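Long-range contacts in putative aminotransferase (Actinomadura melliaura, PDB 4ZWV), which probably transfers an amino group to a sugar precursor in AT2433 aminopentose biosynthesis, with pyridoxal 5'-phosphate as cofactor: residues Asn48-Val54 with Gly198-Gly204; Leu61-Arg66 with Ala90-Asp94; His130-Tyr134 with Ser292-Asp297; Ala312-Met316 with His363-Thr367. One frame throughout, in Å; residues are numbered along the deposited sequence.

The four contacts run from the large cofactor-binding domain to the small C-terminal part. Contacts 1 and 2 lie about 16 Å apart between centres and touch: Leu200 CD2 meets Leu63 CD2 at 3.8 Å, where strand 198-201 packs on helix 57-66. Contact 2 is nested within the chain loop closed by contact 1. Contact 3 crosses contact 1 along the sequence, their centres about 22 Å apart, and ties the loop after central strand 123-129 to strand 296-300 of a three-stranded antiparallel sheet. Contact 4 comes last; its centre lies about 20 Å from that of contact 3 and about 40 Å from that of contact 1, away from the cofactor site that contacts 1 to 3 adjoin.

Contact 1: Asn48-Val54 with Gly198-Gly204; sequences NPRVVSV and GLLTLPG
Two extended segments run antiparallel, their strand axes (51-54 and 198-201) 4.5 Å apart at 151°. Val52 and Leu200 form a hydrogen-bonded pair (Val52 N to Leu200 O and Leu200 N to Val52 O, both 2.8 Å). Val54 and Gly198 form another (Val54 N to Gly198 O and Gly198 N to Val54 O, both 3.0 Å). Ser53-Leu199, between them, and Val51-Thr201, beyond Val52-Leu200, are the non-hydrogen-bonded pairs. Val54 (chi1 m) lays its CG2 across the strand at 3.7 Å from Leu199 N; glycine suits position 198 because a CB there would lie tight against that methyl. This is the edge of the mixed seven-stranded sheet of fold type I pyridoxal phosphate enzymes: 51-54 is an outermost strand, and 198-201 is the one strand antiparallel to both its neighbours. Next along, Leu202 N donates to Arg50 O (3.0 Å). Arg50, with chi1 to chi3 m, t, m, folds back so that NE donates to Leu202 O (2.9 Å) while its CD lies 3.5 Å from Gly204 C, just before helix 205-214. Leu202 O also accepts from Asn48 ND2 (3.2 Å), and Asn48 OD1 closes an Asx turn on Arg50 N (2.8 Å). Leu202 (chi1 m, chi2 m) brings CD2 to 3.6 Å from Val52 CG2, on the face shared with Leu200, whereas Val51 CB meets Leu199 CD1 at 3.8 Å on the other, beneath helix 33-46.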
loop_
_atom_site.group_PDB
_atom_site.type_symbol
_atom_site.label_atom_id
_atom_site.label_comp_id
_atom_site.label_asym_id
_atom_site.label_seq_id
_atom_site.Cartn_x
_atom_site.Cartn_y
_atom_site.Cartn_z
ATOM N N ASN A 48 16.871 8.281 16.626
ATOM C CA ASN A 48 17.286 8.341 15.226
ATOM C C ASN A 48 16.425 9.404 14.550
ATOM O O ASN A 48 15.213 9.276 14.499
ATOM C CB ASN A 48 17.126 6.977 14.531
ATOM C CG ASN A 48 17.648 6.975 13.093
ATOM O OD1 ASN A 48 17.841 8.024 12.489
ATOM N ND2 ASN A 48 17.881 5.778 12.544
ATOM N N PRO A 49 17.045 10.486 14.068
ATOM C CA PRO A 49 16.248 11.556 13.454
ATOM C C PRO A 49 15.771 11.214 12.048
ATOM O O PRO A 49 14.892 11.891 11.515
ATOM C CB PRO A 49 17.217 12.737 13.424
ATOM C CG PRO A 49 18.557 12.124 13.380
ATOM C CD PRO A 49 18.476 10.827 14.144
ATOM N N ARG A 50 16.327 10.164 11.461
ATOM C CA ARG A 50 16.026 9.814 10.077
ATOM C C ARG A 50 14.924 8.770 10.013
ATOM O O ARG A 50 15.195 7.590 9.762
ATOM C CB ARG A 50 17.286 9.304 9.376
ATOM C CG ARG A 50 18.413 10.334 9.337
ATOM C CD ARG A 50 19.727 9.685 8.949
ATOM N NE ARG A 50 20.151 8.738 9.973
ATOM C CZ ARG A 50 20.838 9.079 11.057
ATOM N NH1 ARG A 50 21.196 10.343 11.242
ATOM N NH2 ARG A 50 21.171 8.156 11.949
ATOM N N VAL A 51 13.685 9.188 10.269
ATOM C CA VAL A 51 12.581 8.245 10.259
ATOM C C VAL A 51 11.540 8.676 9.239
ATOM O O VAL A 51 11.265 9.863 9.066
ATOM C CB VAL A 51 11.927 8.085 11.657
ATOM C CG1 VAL A 51 12.971 7.652 12.691
ATOM C CG2 VAL A 51 11.222 9.370 12.110
ATOM N N VAL A 52 10.987 7.688 8.556
ATOM C CA VAL A 52 10.077 7.926 7.446
ATOM C C VAL A 52 8.816 7.108 7.667
ATOM O O VAL A 52 8.850 5.884 7.595
ATOM C CB VAL A 52 10.759 7.542 6.120
ATOM C CG1 VAL A 52 9.817 7.700 4.956
ATOM C CG2 VAL A 52 12.036 8.382 5.935
ATOM N N SER A 53 7.697 7.771 7.957
ATOM C CA SER A 53 6.445 7.031 8.106
ATOM C C SER A 53 5.978 6.487 6.760
ATOM O O SER A 53 6.165 7.115 5.706
ATOM C CB SER A 53 5.353 7.899 8.742
ATOM O OG SER A 53 5.071 9.046 7.950
ATOM N N VAL A 54 5.389 5.303 6.814
ATOM C CA VAL A 54 4.926 4.618 5.620
ATOM C C VAL A 54 3.565 3.968 5.873
ATOM O O VAL A 54 3.086 3.921 6.999
ATOM C CB VAL A 54 5.952 3.551 5.153
ATOM C CG1 VAL A 54 7.200 4.219 4.604
ATOM C CG2 VAL A 54 6.301 2.586 6.274
ATOM N N GLY A 198 3.555 2.133 9.308
ATOM C CA GLY A 198 4.878 1.614 9.597
ATOM C C GLY A 198 5.881 2.736 9.629
ATOM O O GLY A 198 5.545 3.905 9.417
ATOM N N LEU A 199 7.129 2.372 9.898
ATOM C CA LEU A 199 8.197 3.357 9.979
ATOM C C LEU A 199 9.453 2.752 9.402
ATOM O O LEU A 199 9.884 1.682 9.837
ATOM C CB LEU A 199 8.438 3.786 11.434
ATOM C CG LEU A 199 9.351 4.999 11.592
ATOM C CD1 LEU A 199 8.610 6.281 11.199
ATOM C CD2 LEU A 199 9.858 5.079 13.042
ATOM N N LEU A 200 10.032 3.430 8.421
ATOM C CA LEU A 200 11.343 3.064 7.896
ATOM C C LEU A 200 12.374 3.989 8.507
ATOM O O LEU A 200 12.247 5.214 8.401
ATOM C CB LEU A 200 11.354 3.176 6.374
ATOM C CG LEU A 200 12.714 3.032 5.697
ATOM C CD1 LEU A 200 13.286 1.625 5.937
ATOM C CD2 LEU A 200 12.540 3.292 4.210
ATOM N N THR A 201 13.372 3.428 9.179
ATOM C CA THR A 201 14.445 4.265 9.714
ATOM C C THR A 201 15.691 4.040 8.880
ATOM O O THR A 201 15.927 2.929 8.399
ATOM C CB THR A 201 14.736 3.989 11.206
ATOM O OG1 THR A 201 15.403 2.728 11.358
ATOM C CG2 THR A 201 13.455 3.994 12.029
ATOM N N LEU A 202 16.467 5.108 8.699
ATOM C CA LEU A 202 17.653 5.079 7.849
ATOM C C LEU A 202 18.901 5.390 8.646
ATOM O O LEU A 202 18.867 6.195 9.578
ATOM C CB LEU A 202 17.539 6.081 6.693
ATOM C CG LEU A 202 16.418 5.921 5.663
ATOM C CD1 LEU A 202 16.302 4.488 5.176
ATOM C CD2 LEU A 202 15.076 6.422 6.218
ATOM N N PRO A 203 20.023 4.773 8.259
ATOM C CA PRO A 203 21.300 5.011 8.942
ATOM C C PRO A 203 22.083 6.215 8.410
ATOM O O PRO A 203 23.107 6.584 8.994
ATOM C CB PRO A 203 22.065 3.713 8.681
ATOM C CG PRO A 203 21.539 3.235 7.373
ATOM C CD PRO A 203 20.076 3.602 7.365
ATOM N N GLY A 204 21.625 6.815 7.320
ATOM C CA GLY A 204 22.322 7.953 6.745
ATOM C C GLY A 204 21.404 8.913 6.010
ATOM O O GLY A 204 20.274 8.563 5.638
#

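Contact 2: Leu61-Arg66 with Ala90-Asp94; sequences LCLALR and AILAD
Both segments are the C-terminal turns of helices, 57-66 and 85-93, closest at Cys62 and Ala90, whose CA atoms are 5.5 Å apart. Ala90 fits because its methyl is small: CB sits 4.1 Å from each of Leu61 CB, Cys62 SG and Leu65 CD1. Ile91 directs its CB away, to strands 76-79 and 97-100, yet its CG1 comes within 4.4 Å of Leu65 CD1 (Leu65 chi1 m, chi2 t). Ala93 packs on Trp235 of the second subunit. Asp94 (chi1 t), just past its helix, turns its carboxylate to the first helix: CG is 3.7 Å from Leu65 CB, and OD1 forms a salt bridge with Arg66 NE at 3.3 Å, over a face of the guanidinium and so purely electrostatic. A water joins Asp94 OD1 (2.7 Å) to Cys62 O (2.8 Å), while OD2 also pairs with Arg96. Such neighbouring helices flanking a central sheet are typical of the large domain of fold type I aminotransferases, where helix 57-66 begins at the cofactor-binding Gly57 and Thr58.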
loop_
_atom_site.group_PDB
_atom_site.type_symbol
_atom_site.label_atom_id
_atom_site.label_comp_id
_atom_site.label_asym_id
_atom_site.label_seq_id
_atom_site.Cartn_x
_atom_site.Cartn_y
_atom_site.Cartn_z
ATOM N N LEU A 61 9.166 -2.293 3.921
ATOM C CA LEU A 61 10.101 -3.297 3.388
ATOM C C LEU A 61 10.275 -3.143 1.873
ATOM O O LEU A 61 11.383 -3.235 1.363
ATOM C CB LEU A 61 9.613 -4.711 3.714
ATOM C CG LEU A 61 9.672 -5.129 5.183
ATOM C CD1 LEU A 61 8.886 -6.419 5.397
ATOM C CD2 LEU A 61 11.128 -5.298 5.634
ATOM N N CYS A 62 9.174 -2.894 1.159
ATOM C CA CYS A 62 9.246 -2.694 -0.286
ATOM C C CYS A 62 10.098 -1.483 -0.623
ATOM O O CYS A 62 10.956 -1.534 -1.514
ATOM C CB CYS A 62 7.851 -2.516 -0.873
ATOM S SG CYS A 62 6.837 -4.023 -0.787
ATOM N N LEU A 63 9.879 -0.397 0.106
ATOM C CA LEU A 63 10.668 0.815 -0.101
ATOM C C LEU A 63 12.142 0.583 0.227
ATOM O O LEU A 63 13.020 0.991 -0.533
ATOM C CB LEU A 63 10.100 1.961 0.738
ATOM C CG LEU A 63 10.857 3.286 0.744
ATOM C CD1 LEU A 63 11.090 3.787 -0.677
ATOM C CD2 LEU A 63 10.055 4.304 1.523
ATOM N N ALA A 64 12.424 -0.095 1.340
ATOM C CA ALA A 64 13.820 -0.374 1.698
ATOM C C ALA A 64 14.544 -1.148 0.590
ATOM O O ALA A 64 15.684 -0.821 0.235
ATOM C CB ALA A 64 13.883 -1.139 3.023
ATOM N N LEU A 65 13.869 -2.148 0.018
ATOM C CA LEU A 65 14.468 -2.935 -1.056
ATOM C C LEU A 65 14.684 -2.075 -2.300
ATOM O O LEU A 65 15.687 -2.221 -2.999
ATOM C CB LEU A 65 13.592 -4.147 -1.377
ATOM C CG LEU A 65 13.650 -5.268 -0.330
ATOM C CD1 LEU A 65 12.473 -6.216 -0.543
ATOM C CD2 LEU A 65 14.964 -6.033 -0.414
ATOM N N ARG A 66 13.753 -1.173 -2.597
ATOM C CA ARG A 66 13.933 -0.327 -3.778
ATOM C C ARG A 66 15.112 0.627 -3.609
ATOM O O ARG A 66 15.747 1.007 -4.596
ATOM C CB ARG A 66 12.663 0.467 -4.090
ATOM C CG ARG A 66 11.481 -0.386 -4.511
ATOM C CD ARG A 66 11.663 -1.037 -5.881
ATOM N NE ARG A 66 10.559 -1.950 -6.191
ATOM C CZ ARG A 66 10.382 -2.568 -7.360
ATOM N NH1 ARG A 66 9.336 -3.377 -7.528
ATOM N NH2 ARG A 66 11.226 -2.365 -8.361
ATOM N N ALA A 90 7.672 -9.388 -0.072
ATOM C CA ALA A 90 8.297 -8.126 -0.492
ATOM C C ALA A 90 9.502 -8.383 -1.398
ATOM O O ALA A 90 9.726 -7.645 -2.363
ATOM C CB ALA A 90 8.709 -7.301 0.729
ATOM N N ILE A 91 10.264 -9.431 -1.091
ATOM C CA ILE A 91 11.415 -9.817 -1.911
ATOM C C ILE A 91 10.980 -10.224 -3.314
ATOM O O ILE A 91 11.571 -9.787 -4.303
ATOM C CB ILE A 91 12.206 -10.982 -1.265
ATOM C CG1 ILE A 91 12.749 -10.547 0.102
ATOM C CG2 ILE A 91 13.349 -11.441 -2.198
ATOM C CD1 ILE A 91 13.281 -11.723 0.938
ATOM N N LEU A 92 9.938 -11.049 -3.400
ATOM C CA LEU A 92 9.448 -11.509 -4.697
ATOM C C LEU A 92 8.888 -10.343 -5.512
ATOM O O LEU A 92 9.115 -10.272 -6.728
ATOM C CB LEU A 92 8.389 -12.601 -4.514
ATOM C CG LEU A 92 8.899 -13.835 -3.766
ATOM C CD1 LEU A 92 7.795 -14.863 -3.622
ATOM C CD2 LEU A 92 10.100 -14.424 -4.483
ATOM N N ALA A 93 8.186 -9.429 -4.841
ATOM C CA ALA A 93 7.592 -8.268 -5.517
ATOM C C ALA A 93 8.678 -7.327 -6.028
ATOM O O ALA A 93 8.460 -6.606 -7.007
ATOM C CB ALA A 93 6.639 -7.523 -4.587
ATOM N N ASP A 94 9.842 -7.362 -5.380
ATOM C CA ASP A 94 10.996 -6.560 -5.787
ATOM C C ASP A 94 11.717 -7.180 -6.982
ATOM O O ASP A 94 12.669 -6.599 -7.494
ATOM C CB ASP A 94 11.966 -6.403 -4.600
ATOM C CG ASP A 94 13.043 -5.346 -4.843
ATOM O OD1 ASP A 94 12.687 -4.162 -5.044
ATOM O OD2 ASP A 94 14.246 -5.701 -4.805
HETATM O O HOH W 1 10.537 -3.208 -3.690
HETATM O O HOH W 2 16.594 -4.669 -3.935
HETATM O O HOH W 3 14.745 -2.828 -6.193
#

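Contact 3: His130-Tyr134 with Ser292-Asp297; sequences HWTGY and SFYVYD
Two backbone hydrogen bonds hold the segments together: Tyr294 N donates to Thr132 O and Ser292 N to Gly133 O, both at 2.9 Å. The carbonyls are presented by overlapping turns, type II over His130-Gly133 (Gly133 N to His130 O, 3.0 Å) and type I' over Trp131-Tyr134, with positive phi at Thr132 (61°) and Gly133 (108°). Glycine is needed at 133, since a CB would clash with Phe293 N. Thr132 (chi1 p) donates OG1 to Trp131 O (2.6 Å) and accepts from three waters; one of these also donates to Val295 O and accepts from Asp297 N, both at 2.9 Å. Another water links Trp131 NE1 (2.9 Å) to Asp297 OD2 (2.6 Å), while Asp297 OD1 is hydrogen-bonded to Ser349. Packing is modest: Thr132 CG2 lies 3.7 Å from Val295 CG2 and 3.4 Å from Asp297 OD2. Tyr294 stacks its ring on the cofactor-binding His164. The turns follow strand 123-129 of the central sheet, while 292-297 leads into strand 296-300 and packs on the long helix 243-273.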
loop_
_atom_site.group_PDB
_atom_site.type_symbol
_atom_site.label_atom_id
_atom_site.label_comp_id
_atom_site.label_asym_id
_atom_site.label_seq_id
_atom_site.Cartn_x
_atom_site.Cartn_y
_atom_site.Cartn_z
ATOM N N HIS A 130 13.534 -9.782 13.714
ATOM C CA HIS A 130 13.576 -9.890 15.175
ATOM C C HIS A 130 12.298 -10.601 15.619
ATOM O O HIS A 130 11.366 -9.999 16.162
ATOM C CB HIS A 130 13.715 -8.513 15.814
ATOM C CG HIS A 130 14.900 -7.735 15.330
ATOM N ND1 HIS A 130 16.203 -8.116 15.582
ATOM C CD2 HIS A 130 14.974 -6.584 14.621
ATOM C CE1 HIS A 130 17.027 -7.229 15.051
ATOM N NE2 HIS A 130 16.304 -6.291 14.455
ATOM N N TRP A 131 12.275 -11.905 15.359
ATOM C CA TRP A 131 11.055 -12.701 15.382
ATOM C C TRP A 131 10.445 -12.811 16.777
ATOM O O TRP A 131 11.141 -13.114 17.743
ATOM C CB TRP A 131 11.365 -14.085 14.811
ATOM C CG TRP A 131 10.195 -15.019 14.711
ATOM C CD1 TRP A 131 10.063 -16.237 15.329
ATOM C CD2 TRP A 131 9.005 -14.822 13.951
ATOM N NE1 TRP A 131 8.858 -16.809 14.987
ATOM C CE2 TRP A 131 8.190 -15.959 14.144
ATOM C CE3 TRP A 131 8.541 -13.791 13.128
ATOM C CZ2 TRP A 131 6.937 -16.089 13.542
ATOM C CZ3 TRP A 131 7.295 -13.925 12.526
ATOM C CH2 TRP A 131 6.511 -15.071 12.734
ATOM N N THR A 132 9.137 -12.544 16.850
ATOM C CA THR A 132 8.335 -12.478 18.087
ATOM C C THR A 132 8.814 -11.402 19.062
ATOM O O THR A 132 8.314 -11.319 20.186
ATOM C CB THR A 132 8.254 -13.843 18.844
ATOM O OG1 THR A 132 9.487 -14.139 19.511
ATOM C CG2 THR A 132 7.886 -14.970 17.895
ATOM N N GLY A 133 9.730 -10.549 18.618
ATOM C CA GLY A 133 10.186 -9.435 19.441
ATOM C C GLY A 133 11.594 -9.580 19.979
ATOM O O GLY A 133 12.093 -8.684 20.666
ATOM N N TYR A 134 12.246 -10.700 19.669
ATOM C CA TYR A 134 13.581 -10.971 20.215
ATOM C C TYR A 134 14.674 -10.567 19.236
ATOM O O TYR A 134 14.711 -11.045 18.109
ATOM C CB TYR A 134 13.719 -12.451 20.577
ATOM C CG TYR A 134 15.045 -12.793 21.214
ATOM C CD1 TYR A 134 15.389 -12.267 22.455
ATOM C CD2 TYR A 134 15.948 -13.639 20.584
ATOM C CE1 TYR A 134 16.597 -12.582 23.061
ATOM C CE2 TYR A 134 17.171 -13.960 21.187
ATOM C CZ TYR A 134 17.482 -13.416 22.411
ATOM O OH TYR A 134 18.685 -13.721 23.015
ATOM N N SER A 292 10.595 -7.633 22.976
ATOM C CA SER A 292 9.289 -7.024 23.176
ATOM C C SER A 292 8.154 -8.028 23.319
ATOM O O SER A 292 7.018 -7.632 23.568
ATOM C CB SER A 292 8.999 -6.059 22.022
ATOM O OG SER A 292 9.933 -4.988 22.061
ATOM N N PHE A 293 8.459 -9.316 23.155
ATOM C CA PHE A 293 7.484 -10.385 23.435
ATOM C C PHE A 293 6.104 -10.164 22.817
ATOM O O PHE A 293 5.085 -10.106 23.501
ATOM C CB PHE A 293 7.361 -10.588 24.943
ATOM C CG PHE A 293 8.615 -11.117 25.556
ATOM C CD1 PHE A 293 8.926 -12.461 25.452
ATOM C CD2 PHE A 293 9.504 -10.272 26.190
ATOM C CE1 PHE A 293 10.096 -12.966 26.006
ATOM C CE2 PHE A 293 10.673 -10.769 26.744
ATOM C CZ PHE A 293 10.966 -12.119 26.650
ATOM N N TYR A 294 6.090 -10.033 21.500
ATOM C CA TYR A 294 4.848 -9.988 20.749
ATOM C C TYR A 294 3.989 -11.198 21.126
ATOM O O TYR A 294 2.779 -11.072 21.348
ATOM C CB TYR A 294 5.178 -9.970 19.258
ATOM C CG TYR A 294 4.013 -9.914 18.313
ATOM C CD1 TYR A 294 3.100 -8.869 18.361
ATOM C CD2 TYR A 294 3.862 -10.883 17.329
ATOM C CE1 TYR A 294 2.044 -8.809 17.459
ATOM C CE2 TYR A 294 2.817 -10.829 16.428
ATOM C CZ TYR A 294 1.914 -9.794 16.505
ATOM O OH TYR A 294 0.877 -9.740 15.605
ATOM N N VAL A 295 4.635 -12.365 21.192
ATOM C CA VAL A 295 4.042 -13.590 21.732
ATOM C C VAL A 295 5.133 -14.270 22.560
ATOM O O VAL A 295 6.285 -13.840 22.518
ATOM C CB VAL A 295 3.530 -14.555 20.625
ATOM C CG1 VAL A 295 2.374 -13.930 19.846
ATOM C CG2 VAL A 295 4.666 -14.950 19.691
ATOM N N TYR A 296 4.780 -15.328 23.280
ATOM C CA TYR A 296 5.747 -16.068 24.093
ATOM C C TYR A 296 5.881 -17.485 23.543
ATOM O O TYR A 296 4.937 -18.269 23.597
ATOM C CB TYR A 296 5.308 -16.078 25.563
ATOM C CG TYR A 296 6.320 -16.707 26.495
ATOM C CD1 TYR A 296 7.300 -15.936 27.106
ATOM C CD2 TYR A 296 6.300 -18.075 26.757
ATOM C CE1 TYR A 296 8.245 -16.514 27.959
ATOM C CE2 TYR A 296 7.235 -18.658 27.605
ATOM C CZ TYR A 296 8.200 -17.868 28.202
ATOM O OH TYR A 296 9.135 -18.445 29.041
ATOM N N ASP A 297 7.051 -17.805 22.995
ATOM C CA ASP A 297 7.260 -19.105 22.361
ATOM C C ASP A 297 7.779 -20.168 23.323
ATOM O O ASP A 297 8.626 -19.895 24.181
ATOM C CB ASP A 297 8.245 -18.989 21.198
ATOM C CG ASP A 297 7.615 -18.394 19.954
ATOM O OD1 ASP A 297 6.392 -18.151 19.968
ATOM O OD2 ASP A 297 8.345 -18.191 18.961
HETATM O O HOH W 4 7.697 -18.965 16.511
HETATM O O HOH W 5 10.710 -11.017 22.687
HETATM O O HOH W 6 9.239 -13.520 22.163
HETATM O O HOH W 7 10.604 -16.827 19.567
HETATM O O HOH W 8 8.517 -15.570 21.789
#

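Contact 4: Ala312-Met316 with His363-Thr367; sequences AAGIM and HVVAT
The end of helix 303-312 and the loop beyond it meet one side of helix 358-369; the nearest CA pairs are Ile315-Val364 (7.1 Å) and Ala313-Thr367 (7.2 Å). One hydrogen bond crosses between them: His363 NE2 donates to Ala313 O at 2.8 Å, nearly linear and close to the ring plane, with His363 at chi1 t and chi2 61°. The carbonyl is turned out by a Schellman motif, in which Gly314 leaves the helix with phi 67°, a conformation glycine adopts readily. Within the second helix, Thr367 (chi1 m) returns OG1 to His363 O (2.8 Å), as helical threonines often do. The apolar contacts fill in beside these bonds. Ala313 CB, too short to push the chains apart, lies 3.7 Å from Thr367 CG2. Ile315 (chi1 m, chi2 t) reaches further: its CD1 is 4.1 Å from Val364 CG2, 3.8 Å from Val364 CA and 4.0 Å from His363 CD2. Met310 and Pro351 also touch Ile315. The contact joins the end of helix 303-312 to helix 358-369, away from the annotated sites. Because NE2 is the donor, it must carry a proton, and the imidazole can thus satisfy a helix-end carbonyl while its CD2 also contacts the isoleucine.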
loop_
_atom_site.group_PDB
_atom_site.type_symbol
_atom_site.label_atom_id
_atom_site.label_comp_id
_atom_site.label_asym_id
_atom_site.label_seq_id
_atom_site.Cartn_x
_atom_site.Cartn_y
_atom_site.Cartn_z
ATOM N N ALA A 312 -9.327 -26.499 24.910
ATOM C CA ALA A 312 -10.323 -26.872 25.920
ATOM C C ALA A 312 -10.303 -25.916 27.114
ATOM O O ALA A 312 -11.306 -25.756 27.813
ATOM C CB ALA A 312 -10.091 -28.298 26.388
ATOM N N ALA A 313 -9.157 -25.285 27.340
ATOM C CA ALA A 313 -9.000 -24.342 28.446
ATOM C C ALA A 313 -9.257 -22.898 28.015
ATOM O O ALA A 313 -9.062 -21.966 28.798
ATOM C CB ALA A 313 -7.605 -24.467 29.045
ATOM N N GLY A 314 -9.678 -22.709 26.769
ATOM C CA GLY A 314 -9.951 -21.370 26.275
ATOM C C GLY A 314 -8.698 -20.519 26.165
ATOM O O GLY A 314 -8.720 -19.326 26.463
ATOM N N ILE A 315 -7.595 -21.139 25.757
ATOM C CA ILE A 315 -6.343 -20.421 25.536
ATOM C C ILE A 315 -5.964 -20.523 24.067
ATOM O O ILE A 315 -5.842 -21.619 23.536
ATOM C CB ILE A 315 -5.195 -20.986 26.409
ATOM C CG1 ILE A 315 -5.546 -20.882 27.895
ATOM C CG2 ILE A 315 -3.889 -20.264 26.089
ATOM C CD1 ILE A 315 -4.727 -21.815 28.790
HETATM N N MSE A 316 -5.809 -19.385 23.399
HETATM C CA MSE A 316 -5.428 -19.393 21.994
HETATM C C MSE A 316 -3.925 -19.565 21.887
HETATM O O MSE A 316 -3.172 -18.739 22.393
HETATM C CB MSE A 316 -5.868 -18.110 21.296
HETATM C CG MSE A 316 -5.532 -18.089 19.820
HETATM SE SE MSE A 316 -6.129 -16.444 18.983
HETATM C CE MSE A 316 -8.043 -16.646 19.285
ATOM N N HIS A 363 -3.896 -18.965 34.873
ATOM C CA HIS A 363 -4.672 -20.010 34.220
ATOM C C HIS A 363 -3.853 -20.708 33.126
ATOM O O HIS A 363 -3.905 -21.934 32.995
ATOM C CB HIS A 363 -5.970 -19.419 33.644
ATOM C CG HIS A 363 -6.782 -20.390 32.844
ATOM N ND1 HIS A 363 -7.295 -21.552 33.378
ATOM C CD2 HIS A 363 -7.190 -20.357 31.553
ATOM C CE1 HIS A 363 -7.967 -22.203 32.445
ATOM N NE2 HIS A 363 -7.923 -21.497 31.330
ATOM N N VAL A 364 -3.087 -19.931 32.363
ATOM C CA VAL A 364 -2.221 -20.486 31.326
ATOM C C VAL A 364 -1.191 -21.428 31.956
ATOM O O VAL A 364 -1.032 -22.572 31.521
ATOM C CB VAL A 364 -1.508 -19.375 30.533
ATOM C CG1 VAL A 364 -0.440 -19.958 29.608
ATOM C CG2 VAL A 364 -2.528 -18.548 29.742
ATOM N N VAL A 365 -0.520 -20.953 33.000
ATOM C CA VAL A 365 0.499 -21.748 33.678
ATOM C C VAL A 365 -0.079 -23.003 34.321
ATOM O O VAL A 365 0.482 -24.086 34.173
ATOM C CB VAL A 365 1.230 -20.912 34.749
ATOM C CG1 VAL A 365 2.029 -21.810 35.694
ATOM C CG2 VAL A 365 2.130 -19.888 34.072
ATOM N N ALA A 366 -1.209 -22.864 35.013
ATOM C CA ALA A 366 -1.827 -24.003 35.686
ATOM C C ALA A 366 -2.268 -25.066 34.683
ATOM O O ALA A 366 -2.140 -26.269 34.935
ATOM C CB ALA A 366 -3.012 -23.545 36.522
ATOM N N THR A 367 -2.781 -24.614 33.543
ATOM C CA THR A 367 -3.230 -25.525 32.502
ATOM C C THR A 367 -2.051 -26.316 31.937
ATOM O O THR A 367 -2.103 -27.541 31.857
ATOM C CB THR A 367 -3.958 -24.768 31.372
ATOM O OG1 THR A 367 -5.144 -24.162 31.902
ATOM C CG2 THR A 367 -4.348 -25.721 30.254
#